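Local atomic coordinates of quinoline 2-oxidoreductase large subunit (Pseudomonas putida, PDB entry 1T3Q), a protein that binds the molybdopterin cytosine dinucleotide cofactor and molybdenum as the large subunit of quinoline 2-oxidoreductase, a molybdenum hydroxylase that oxidises quinoline at C2. Residues A208-W212 and T213-L217; A560-I563 and V564-V568; M600-A603 and E604-A608. All blocks are in the same frame, centred on the assembly; numbering follows the deposited sequence.

Contact 1: residues A208-W212 and T213-L217; sequences AQYEW and TTQQL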
ATOM      1  N   ALA B 208      -8.606   8.577   4.976  1.00 17.14           N
ATOM      2  CA  ALA B 208      -9.523   7.895   4.076  1.00 18.63           C
ATOM      3  C   ALA B 208      -9.148   8.142   2.622  1.00 19.20           C
ATOM      4  O   ALA B 208      -8.704   9.227   2.257  1.00 18.26           O
ATOM      5  CB  ALA B 208     -10.957   8.369   4.331  1.00 18.90           C
ATOM      6  N   GLN B 209      -9.324   7.120   1.798  1.00 19.79           N
ATOM      7  CA  GLN B 209      -9.039   7.232   0.383  1.00 20.15           C
ATOM      8  C   GLN B 209     -10.200   6.616  -0.377  1.00 20.88           C
ATOM      9  O   GLN B 209     -10.373   5.391  -0.388  1.00 19.21           O
ATOM     10  CB  GLN B 209      -7.743   6.503   0.022  1.00 22.90           C
ATOM     11  CG  GLN B 209      -7.360   6.638  -1.451  1.00 24.60           C
ATOM     12  CD  GLN B 209      -6.040   5.962  -1.771  1.00 28.62           C
ATOM     13  OE1 GLN B 209      -5.123   6.587  -2.306  1.00 30.56           O
ATOM     14  NE2 GLN B 209      -5.939   4.681  -1.444  1.00 28.55           N
ATOM     15  N   TYR B 210     -11.010   7.472  -0.990  1.00 19.04           N
ATOM     16  CA  TYR B 210     -12.146   7.007  -1.767  1.00 18.62           C
ATOM     17  C   TYR B 210     -11.788   7.105  -3.238  1.00 18.86           C
ATOM     18  O   TYR B 210     -11.296   8.137  -3.696  1.00 19.76           O
ATOM     19  CB  TYR B 210     -13.383   7.860  -1.493  1.00 19.74           C
ATOM     20  CG  TYR B 210     -14.603   7.328  -2.196  1.00 20.55           C
ATOM     21  CD1 TYR B 210     -15.344   6.289  -1.643  1.00 22.22           C
ATOM     22  CD2 TYR B 210     -14.983   7.823  -3.444  1.00 22.91           C
ATOM     23  CE1 TYR B 210     -16.440   5.748  -2.316  1.00 24.92           C
ATOM     24  CE2 TYR B 210     -16.075   7.291  -4.127  1.00 24.85           C
ATOM     25  CZ  TYR B 210     -16.799   6.252  -3.555  1.00 26.53           C
ATOM     26  OH  TYR B 210     -17.872   5.710  -4.227  1.00 29.01           O
ATOM     27  N   GLU B 211     -12.029   6.027  -3.976  1.00 17.98           N
ATOM     28  CA  GLU B 211     -11.732   5.981  -5.401  1.00 19.31           C
ATOM     29  C   GLU B 211     -13.036   5.835  -6.184  1.00 18.82           C
ATOM     30  O   GLU B 211     -13.651   4.773  -6.183  1.00 16.81           O
ATOM     31  CB  GLU B 211     -10.805   4.806  -5.704  1.00 19.71           C
ATOM     32  CG  GLU B 211     -10.509   4.647  -7.180  1.00 21.70           C
ATOM     33  CD  GLU B 211      -9.914   5.905  -7.780  1.00 23.29           C
ATOM     34  OE1 GLU B 211     -10.284   6.249  -8.922  1.00 26.21           O
ATOM     35  OE2 GLU B 211      -9.078   6.551  -7.109  1.00 22.54           O
ATOM     36  N   TRP B 212     -13.446   6.901  -6.866  1.00 19.04           N
ATOM     37  CA  TRP B 212     -14.702   6.863  -7.603  1.00 19.68           C
ATOM     38  C   TRP B 212     -14.745   5.885  -8.767  1.00 19.40           C
ATOM     39  O   TRP B 212     -15.811   5.373  -9.094  1.00 19.55           O
ATOM     40  CB  TRP B 212     -15.093   8.263  -8.100  1.00 19.76           C
ATOM     41  CG  TRP B 212     -14.315   8.774  -9.273  1.00 21.25           C
ATOM     42  CD1 TRP B 212     -13.166   9.516  -9.241  1.00 21.85           C
ATOM     43  CD2 TRP B 212     -14.657   8.623 -10.656  1.00 21.96           C
ATOM     44  NE1 TRP B 212     -12.778   9.842 -10.521  1.00 22.79           N
ATOM     45  CE2 TRP B 212     -13.674   9.306 -11.408  1.00 22.10           C
ATOM     46  CE3 TRP B 212     -15.700   7.978 -11.334  1.00 21.22           C
ATOM     47  CZ2 TRP B 212     -13.704   9.363 -12.805  1.00 21.45           C
ATOM     48  CZ3 TRP B 212     -15.732   8.033 -12.725  1.00 22.02           C
ATOM     49  CH2 TRP B 212     -14.739   8.723 -13.444  1.00 22.42           C
ATOM     50  N   THR B 213     -13.603   5.610  -9.389  1.00 18.77           N
ATOM     51  CA  THR B 213     -13.595   4.692 -10.525  1.00 18.35           C
ATOM     52  C   THR B 213     -13.863   3.239 -10.133  1.00 19.87           C
ATOM     53  O   THR B 213     -14.155   2.402 -10.992  1.00 20.56           O
ATOM     54  CB  THR B 213     -12.266   4.765 -11.316  1.00 19.09           C
ATOM     55  OG1 THR B 213     -11.179   4.364 -10.476  1.00 19.18           O
ATOM     56  CG2 THR B 213     -12.022   6.188 -11.821  1.00 18.03           C
ATOM     57  N   THR B 214     -13.763   2.935  -8.843  1.00 19.89           N
ATOM     58  CA  THR B 214     -14.023   1.578  -8.368  1.00 20.31           C
ATOM     59  C   THR B 214     -15.080   1.608  -7.273  1.00 20.47           C
ATOM     60  O   THR B 214     -15.597   0.565  -6.870  1.00 21.67           O
ATOM     61  CB  THR B 214     -12.756   0.913  -7.780  1.00 20.18           C
ATOM     62  OG1 THR B 214     -12.292   1.685  -6.664  1.00 18.80           O
ATOM     63  CG2 THR B 214     -11.659   0.812  -8.831  1.00 21.23           C
ATOM     64  N   GLN B 215     -15.389   2.810  -6.798  1.00 23.08           N
ATOM     65  CA  GLN B 215     -16.363   3.007  -5.728  1.00 24.18           C
ATOM     66  C   GLN B 215     -15.895   2.334  -4.445  1.00 24.25           C
ATOM     67  O   GLN B 215     -16.700   1.998  -3.576  1.00 22.84           O
ATOM     68  CB  GLN B 215     -17.733   2.459  -6.142  1.00 27.99           C
ATOM     69  CG  GLN B 215     -18.410   3.277  -7.231  1.00 32.62           C
ATOM     70  CD  GLN B 215     -19.652   2.602  -7.775  1.00 37.84           C
ATOM     71  OE1 GLN B 215     -20.589   2.302  -7.033  1.00 40.49           O
ATOM     72  NE2 GLN B 215     -19.665   2.353  -9.080  1.00 40.84           N
ATOM     73  N   GLN B 216     -14.588   2.137  -4.328  1.00 23.00           N
ATOM     74  CA  GLN B 216     -14.042   1.504  -3.136  1.00 23.13           C
ATOM     75  C   GLN B 216     -13.424   2.525  -2.187  1.00 21.26           C
ATOM     76  O   GLN B 216     -12.828   3.520  -2.611  1.00 21.66           O
ATOM     77  CB  GLN B 216     -13.005   0.447  -3.524  1.00 26.00           C
ATOM     78  CG  GLN B 216     -13.584  -0.670  -4.380  1.00 31.37           C
ATOM     79  CD  GLN B 216     -12.561  -1.729  -4.727  1.00 33.61           C
ATOM     80  OE1 GLN B 216     -11.458  -1.422  -5.178  1.00 37.72           O
ATOM     81  NE2 GLN B 216     -12.925  -2.989  -4.527  1.00 38.20           N
ATOM     82  N   LEU B 217     -13.581   2.261  -0.898  1.00 19.79           N
ATOM     83  CA  LEU B 217     -13.065   3.127   0.150  1.00 18.38           C
ATOM     84  C   LEU B 217     -12.080   2.387   1.041  1.00 18.98           C
ATOM     85  O   LEU B 217     -12.358   1.274   1.498  1.00 18.28           O
ATOM     86  CB  LEU B 217     -14.218   3.638   1.020  1.00 18.21           C
ATOM     87  CG  LEU B 217     -13.858   4.268   2.375  1.00 17.44           C
ATOM     88  CD1 LEU B 217     -13.154   5.608   2.166  1.00 16.97           C
ATOM     89  CD2 LEU B 217     -15.122   4.467   3.202  1.00 19.21           C
TER
HETATM   90  O   HOH W   1      -9.508   3.506  -2.299  1.00 35.77           O
HETATM   91  O   HOH W   2     -19.074   3.388  -2.752  1.00 25.76           O
HETATM   92  O   HOH W   3     -17.561   3.877 -10.875  1.00 46.27           O
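The backbone carbonyl of Glu211 gathers three N-H groups at the turn of a beta hairpin that joins strands 205-211 and 216-221. Thr214 N makes the sound bond, 3.2 Å from Glu211 O and 54° out of the carbonyl plane; the bonds from Gln215 N and Gln216 N to the same oxygen are weak. Gln215, with positive phi (63°), and Gln216 both face Glu211, which makes a G1 beta bulge. In return Glu211 N donates to Gln216 O at 3.0 Å, nearly straight, and Tyr210 and Leu217 form the next, non-hydrogen-bonded pair.

The carboxylate of Glu211 folds back over the turn. CG is anti to the backbone N and the chain bends at chi2 (57°), bringing OE1 to 2.6 Å from Thr213 OG1, whose hydroxyl donates to it from the anti side. OE1 also makes a salt bridge with Arg30 of the second large subunit, so the turn takes part in the assembly interface. The methyl of the same threonine, Thr213 CG2, lies over one face of the Trp212 ring, 3.7 Å from the centroid of its six-membered ring, in a CH-pi contact.

On the face carrying Tyr210 and Leu217, the tyrosine lies alongside Gln215, with Tyr210 OH 3.4 Å from Gln215 CA. A water in the plane of the phenol ring joins Tyr210 OH to Gln215 O, 2.9 Å from the latter.

Contact 2: residues A560-I563 and V564-V568; sequences AASI and VRERV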
ATOM      1  N   ALA B 560      -9.490 -22.553  13.894  1.00 17.02           N
ATOM      2  CA  ALA B 560      -9.069 -22.524  12.503  1.00 15.01           C
ATOM      3  C   ALA B 560      -7.875 -23.447  12.269  1.00 15.64           C
ATOM      4  O   ALA B 560      -7.846 -24.201  11.294  1.00 16.10           O
ATOM      5  CB  ALA B 560      -8.729 -21.100  12.084  1.00 13.18           C
ATOM      6  N   ALA B 561      -6.899 -23.389  13.165  1.00 15.04           N
ATOM      7  CA  ALA B 561      -5.709 -24.227  13.040  1.00 16.83           C
ATOM      8  C   ALA B 561      -6.073 -25.704  13.172  1.00 17.45           C
ATOM      9  O   ALA B 561      -5.480 -26.558  12.514  1.00 18.29           O
ATOM     10  CB  ALA B 561      -4.687 -23.846  14.102  1.00 16.41           C
ATOM     11  N   SER B 562      -7.060 -25.997  14.012  1.00 20.19           N
ATOM     12  CA  SER B 562      -7.495 -27.376  14.220  1.00 20.82           C
ATOM     13  C   SER B 562      -8.060 -27.979  12.940  1.00 20.52           C
ATOM     14  O   SER B 562      -7.794 -29.136  12.621  1.00 20.40           O
ATOM     15  CB  SER B 562      -8.550 -27.440  15.328  1.00 21.27           C
ATOM     16  OG  SER B 562      -9.031 -28.765  15.488  1.00 24.59           O
ATOM     17  N   ILE B 563      -8.839 -27.191  12.207  1.00 19.97           N
ATOM     18  CA  ILE B 563      -9.431 -27.675  10.969  1.00 18.95           C
ATOM     19  C   ILE B 563      -8.367 -28.151   9.993  1.00 19.00           C
ATOM     20  O   ILE B 563      -8.471 -29.248   9.438  1.00 17.90           O
ATOM     21  CB  ILE B 563     -10.280 -26.589  10.285  1.00 20.17           C
ATOM     22  CG1 ILE B 563     -11.472 -26.229  11.179  1.00 21.03           C
ATOM     23  CG2 ILE B 563     -10.752 -27.077   8.917  1.00 21.04           C
ATOM     24  CD1 ILE B 563     -12.251 -25.038  10.694  1.00 22.80           C
ATOM     25  N   VAL B 564      -7.340 -27.336   9.775  1.00 19.91           N
ATOM     26  CA  VAL B 564      -6.297 -27.734   8.846  1.00 18.99           C
ATOM     27  C   VAL B 564      -5.386 -28.794   9.463  1.00 18.63           C
ATOM     28  O   VAL B 564      -4.867 -29.659   8.756  1.00 18.87           O
ATOM     29  CB  VAL B 564      -5.484 -26.511   8.354  1.00 19.95           C
ATOM     30  CG1 VAL B 564      -6.399 -25.596   7.555  1.00 19.39           C
ATOM     31  CG2 VAL B 564      -4.879 -25.759   9.526  1.00 18.45           C
ATOM     32  N   ARG B 565      -5.208 -28.741  10.779  1.00 19.13           N
ATOM     33  CA  ARG B 565      -4.386 -29.735  11.468  1.00 20.48           C
ATOM     34  C   ARG B 565      -4.996 -31.119  11.243  1.00 20.63           C
ATOM     35  O   ARG B 565      -4.289 -32.077  10.936  1.00 21.00           O
ATOM     36  CB  ARG B 565      -4.319 -29.446  12.972  1.00 19.29           C
ATOM     37  CG  ARG B 565      -3.532 -30.500  13.772  1.00 18.40           C
ATOM     38  CD  ARG B 565      -3.309 -30.079  15.228  1.00 17.61           C
ATOM     39  NE  ARG B 565      -4.540 -30.099  16.014  1.00 18.77           N
ATOM     40  CZ  ARG B 565      -4.612 -29.786  17.303  1.00 20.69           C
ATOM     41  NH1 ARG B 565      -5.778 -29.835  17.938  1.00 20.30           N
ATOM     42  NH2 ARG B 565      -3.521 -29.417  17.960  1.00 21.11           N
ATOM     43  N   GLU B 566      -6.314 -31.220  11.385  1.00 21.75           N
ATOM     44  CA  GLU B 566      -6.998 -32.494  11.189  1.00 22.39           C
ATOM     45  C   GLU B 566      -6.780 -33.046   9.785  1.00 21.47           C
ATOM     46  O   GLU B 566      -6.608 -34.244   9.612  1.00 20.85           O
ATOM     47  CB  GLU B 566      -8.500 -32.353  11.466  1.00 21.21           C
ATOM     48  CG  GLU B 566      -8.820 -32.227  12.943  1.00 26.04           C
ATOM     49  CD  GLU B 566      -8.401 -33.464  13.721  1.00 27.32           C
ATOM     50  OE1 GLU B 566      -8.102 -33.344  14.929  1.00 26.03           O
ATOM     51  OE2 GLU B 566      -8.375 -34.561  13.117  1.00 29.67           O
ATOM     52  N   ARG B 567      -6.769 -32.173   8.782  1.00 20.74           N
ATOM     53  CA  ARG B 567      -6.565 -32.629   7.415  1.00 20.49           C
ATOM     54  C   ARG B 567      -5.143 -33.149   7.237  1.00 19.22           C
ATOM     55  O   ARG B 567      -4.907 -34.079   6.465  1.00 18.65           O
ATOM     56  CB  ARG B 567      -6.891 -31.500   6.433  1.00 20.81           C
ATOM     57  CG  ARG B 567      -8.386 -31.212   6.407  1.00 20.26           C
ATOM     58  CD  ARG B 567      -8.761 -29.937   5.668  1.00 20.83           C
ATOM     59  NE  ARG B 567     -10.185 -29.656   5.838  1.00 20.36           N
ATOM     60  CZ  ARG B 567     -10.760 -28.491   5.557  1.00 22.23           C
ATOM     61  NH1 ARG B 567     -12.061 -28.330   5.751  1.00 22.43           N
ATOM     62  NH2 ARG B 567     -10.037 -27.484   5.087  1.00 20.35           N
ATOM     63  N   VAL B 568      -4.199 -32.564   7.967  1.00 19.21           N
ATOM     64  CA  VAL B 568      -2.814 -33.010   7.900  1.00 18.43           C
ATOM     65  C   VAL B 568      -2.728 -34.387   8.583  1.00 20.13           C
ATOM     66  O   VAL B 568      -2.031 -35.286   8.107  1.00 18.28           O
ATOM     67  CB  VAL B 568      -1.856 -32.003   8.605  1.00 19.67           C
ATOM     68  CG1 VAL B 568      -0.471 -32.624   8.785  1.00 18.47           C
ATOM     69  CG2 VAL B 568      -1.732 -30.729   7.763  1.00 17.35           C
TER
HETATM   70  O   HOH W   4      -7.076 -30.813  15.520  1.00 26.57           O
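The guanidinium plane of Arg567 carries Ile563 CG2 over the centre of one face, with Arg567 CZ 3.6 Å from that methyl, while the guanidinium of Arg565 meets a water at its edge, in plane. Ile563 and Arg567 run side by side in the same direction, one helical turn apart. The isoleucine sets CG2 anti to its own nitrogen, and the arginine is extended from CG to NE (chi2 169°, chi3 -173°), which carries its flat end back over the methyl. Arg567 NH2 donates to the carbonyl of Thr623, which helps to fix the rotation of the group.

A different strip of the helix is polar. The water 2.7 Å from Arg565 NE accepts from that nitrogen, donates to Glu566 OE1 at 2.8 Å and hydrogen-bonds Ser562 OG, also at 2.8 Å, tying three side chains together. Glu566 OE1 has a second partner in Lys569, and Arg565 reaches the carbonyls of Val521 and Ala8.

Val564 faces Ile491 and Ala626 of the neighbouring sheet. Beneath the side chains, Arg565 N bonds Ala561 O and Glu566 N bonds Ser562 O, both at 2.8 Å: the i to i+4 ladder of an alpha helix, here 549-576, with one side packed on a beta sheet.

Contact 3: residues M600-A603 and E604-A608; sequences MPFA and EVVGA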
ATOM      1  N   MET B 600       6.696 -38.515   9.769  1.00 27.49           N
ATOM      2  CA  MET B 600       7.254 -37.806   8.618  1.00 28.57           C
ATOM      3  C   MET B 600       7.362 -36.332   8.984  1.00 26.63           C
ATOM      4  O   MET B 600       6.579 -35.829   9.789  1.00 25.66           O
ATOM      5  CB  MET B 600       6.312 -37.898   7.419  1.00 31.59           C
ATOM      6  CG  MET B 600       5.910 -39.286   6.995  1.00 37.51           C
ATOM      7  SD  MET B 600       4.510 -39.182   5.863  1.00 41.83           S
ATOM      8  CE  MET B 600       5.211 -38.166   4.566  1.00 38.78           C
ATOM      9  N   PRO B 601       8.331 -35.615   8.400  1.00 24.89           N
ATOM     10  CA  PRO B 601       8.391 -34.203   8.766  1.00 22.96           C
ATOM     11  C   PRO B 601       7.117 -33.486   8.311  1.00 20.61           C
ATOM     12  O   PRO B 601       6.503 -33.859   7.313  1.00 20.14           O
ATOM     13  CB  PRO B 601       9.648 -33.702   8.049  1.00 23.88           C
ATOM     14  CG  PRO B 601       9.845 -34.682   6.932  1.00 27.34           C
ATOM     15  CD  PRO B 601       9.477 -35.995   7.558  1.00 24.76           C
ATOM     16  N   PHE B 602       6.717 -32.477   9.073  1.00 19.79           N
ATOM     17  CA  PHE B 602       5.528 -31.692   8.776  1.00 20.00           C
ATOM     18  C   PHE B 602       5.533 -31.199   7.324  1.00 21.18           C
ATOM     19  O   PHE B 602       4.537 -31.327   6.608  1.00 20.50           O
ATOM     20  CB  PHE B 602       5.473 -30.503   9.737  1.00 20.22           C
ATOM     21  CG  PHE B 602       4.258 -29.630   9.573  1.00 20.36           C
ATOM     22  CD1 PHE B 602       2.992 -30.105   9.904  1.00 21.28           C
ATOM     23  CD2 PHE B 602       4.388 -28.316   9.128  1.00 20.88           C
ATOM     24  CE1 PHE B 602       1.867 -29.279   9.798  1.00 21.85           C
ATOM     25  CE2 PHE B 602       3.272 -27.479   9.018  1.00 22.54           C
ATOM     26  CZ  PHE B 602       2.007 -27.963   9.355  1.00 21.87           C
ATOM     27  N   ALA B 603       6.664 -30.645   6.895  1.00 21.07           N
ATOM     28  CA  ALA B 603       6.796 -30.117   5.538  1.00 21.69           C
ATOM     29  C   ALA B 603       6.539 -31.170   4.463  1.00 22.01           C
ATOM     30  O   ALA B 603       6.021 -30.855   3.392  1.00 21.64           O
ATOM     31  CB  ALA B 603       8.178 -29.506   5.349  1.00 20.26           C
ATOM     32  N   GLU B 604       6.895 -32.419   4.742  1.00 21.82           N
ATOM     33  CA  GLU B 604       6.686 -33.479   3.763  1.00 23.35           C
ATOM     34  C   GLU B 604       5.207 -33.830   3.609  1.00 21.31           C
ATOM     35  O   GLU B 604       4.736 -34.062   2.497  1.00 22.18           O
ATOM     36  CB  GLU B 604       7.482 -34.734   4.140  1.00 26.02           C
ATOM     37  CG  GLU B 604       7.354 -35.859   3.117  1.00 30.26           C
ATOM     38  CD  GLU B 604       8.210 -37.070   3.452  1.00 32.73           C
ATOM     39  OE1 GLU B 604       8.159 -38.060   2.692  1.00 35.68           O
ATOM     40  OE2 GLU B 604       8.935 -37.035   4.467  1.00 32.50           O
ATOM     41  N   VAL B 605       4.475 -33.868   4.719  1.00 20.50           N
ATOM     42  CA  VAL B 605       3.049 -34.182   4.659  1.00 21.29           C
ATOM     43  C   VAL B 605       2.333 -33.038   3.943  1.00 20.34           C
ATOM     44  O   VAL B 605       1.527 -33.258   3.044  1.00 21.71           O
ATOM     45  CB  VAL B 605       2.435 -34.342   6.069  1.00 22.51           C
ATOM     46  CG1 VAL B 605       0.955 -34.714   5.953  1.00 19.77           C
ATOM     47  CG2 VAL B 605       3.183 -35.411   6.845  1.00 23.30           C
ATOM     48  N   VAL B 606       2.639 -31.814   4.354  1.00 19.80           N
ATOM     49  CA  VAL B 606       2.035 -30.635   3.748  1.00 19.54           C
ATOM     50  C   VAL B 606       2.366 -30.606   2.262  1.00 20.04           C
ATOM     51  O   VAL B 606       1.503 -30.319   1.435  1.00 21.05           O
ATOM     52  CB  VAL B 606       2.540 -29.343   4.430  1.00 19.28           C
ATOM     53  CG1 VAL B 606       2.046 -28.104   3.669  1.00 17.77           C
ATOM     54  CG2 VAL B 606       2.053 -29.308   5.872  1.00 18.18           C
ATOM     55  N   GLY B 607       3.619 -30.906   1.928  1.00 19.70           N
ATOM     56  CA  GLY B 607       4.025 -30.919   0.533  1.00 20.37           C
ATOM     57  C   GLY B 607       3.129 -31.839  -0.278  1.00 20.73           C
ATOM     58  O   GLY B 607       2.675 -31.486  -1.372  1.00 20.68           O
ATOM     59  N   ALA B 608       2.861 -33.021   0.267  1.00 20.54           N
ATOM     60  CA  ALA B 608       2.011 -34.005  -0.397  1.00 20.04           C
ATOM     61  C   ALA B 608       0.556 -33.539  -0.469  1.00 18.85           C
ATOM     62  O   ALA B 608      -0.136 -33.808  -1.446  1.00 20.26           O
ATOM     63  CB  ALA B 608       2.094 -35.355   0.339  1.00 20.19           C
TER
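The chain leaves strand 599-601 and turns at once into helix 602-611, with Pro601 as N-cap residue and its carbonyl accepting from Val605 N at 3.3 Å and, weakly, from Glu604 N. The i to i+4 series continues with a nearly straight bond from Val606 N to Phe602 O, 3.0 Å long, and one from Gly607 N to Ala603 O.

Phe602, the first residue of the helix, has CG anti to the backbone N (chi1 -178°), and Val606 CG2 sits over the middle of one ring face, 3.8 Å from its centroid and 13° off the normal, a CH-pi contact. Both residues also pack on Ile491 of strand 486-491. Val605 puts CG2 4.0 Å from Met600 CB and reaches Val568 and Leu571 of helix 549-576.

Glu604 is stretched along its whole length and crosses Met600 at about a right angle. The thioether chain bends at chi3 (59°), laying Met600 CE 3.4 Å from Glu604 CD, and on the proline side Glu604 OE2 comes within 3.3 Å of Pro601 CD. Apolar groups thus meet the stem and both oxygens of the acid, while its place in the first turn probably lets the negative charge interact favourably with the helix dipole.

The contacts follow one another along the chain in the order 1, 2, 3. Contact 1, the hairpin turn of a seven-stranded mixed sheet, falls in the first (158-405) of two sequence regions assigned to molybdopterin cofactor binding and lies apart, its centre about 37 Å from that of contact 2 and about 43 Å from that of contact 3. Contacts 2 and 3 share the second region (432-720), with centres about 14 Å apart, and touch where Val568 of helix 549-576 meets Val605 and Phe602 of helix 602-611. Both helices pack on strand 486-491, forming one packing unit against its mixed sheet. Contact 1 instead reaches neighbouring subunits, whereas no other protein chain of the assembly touches contacts 2 and 3.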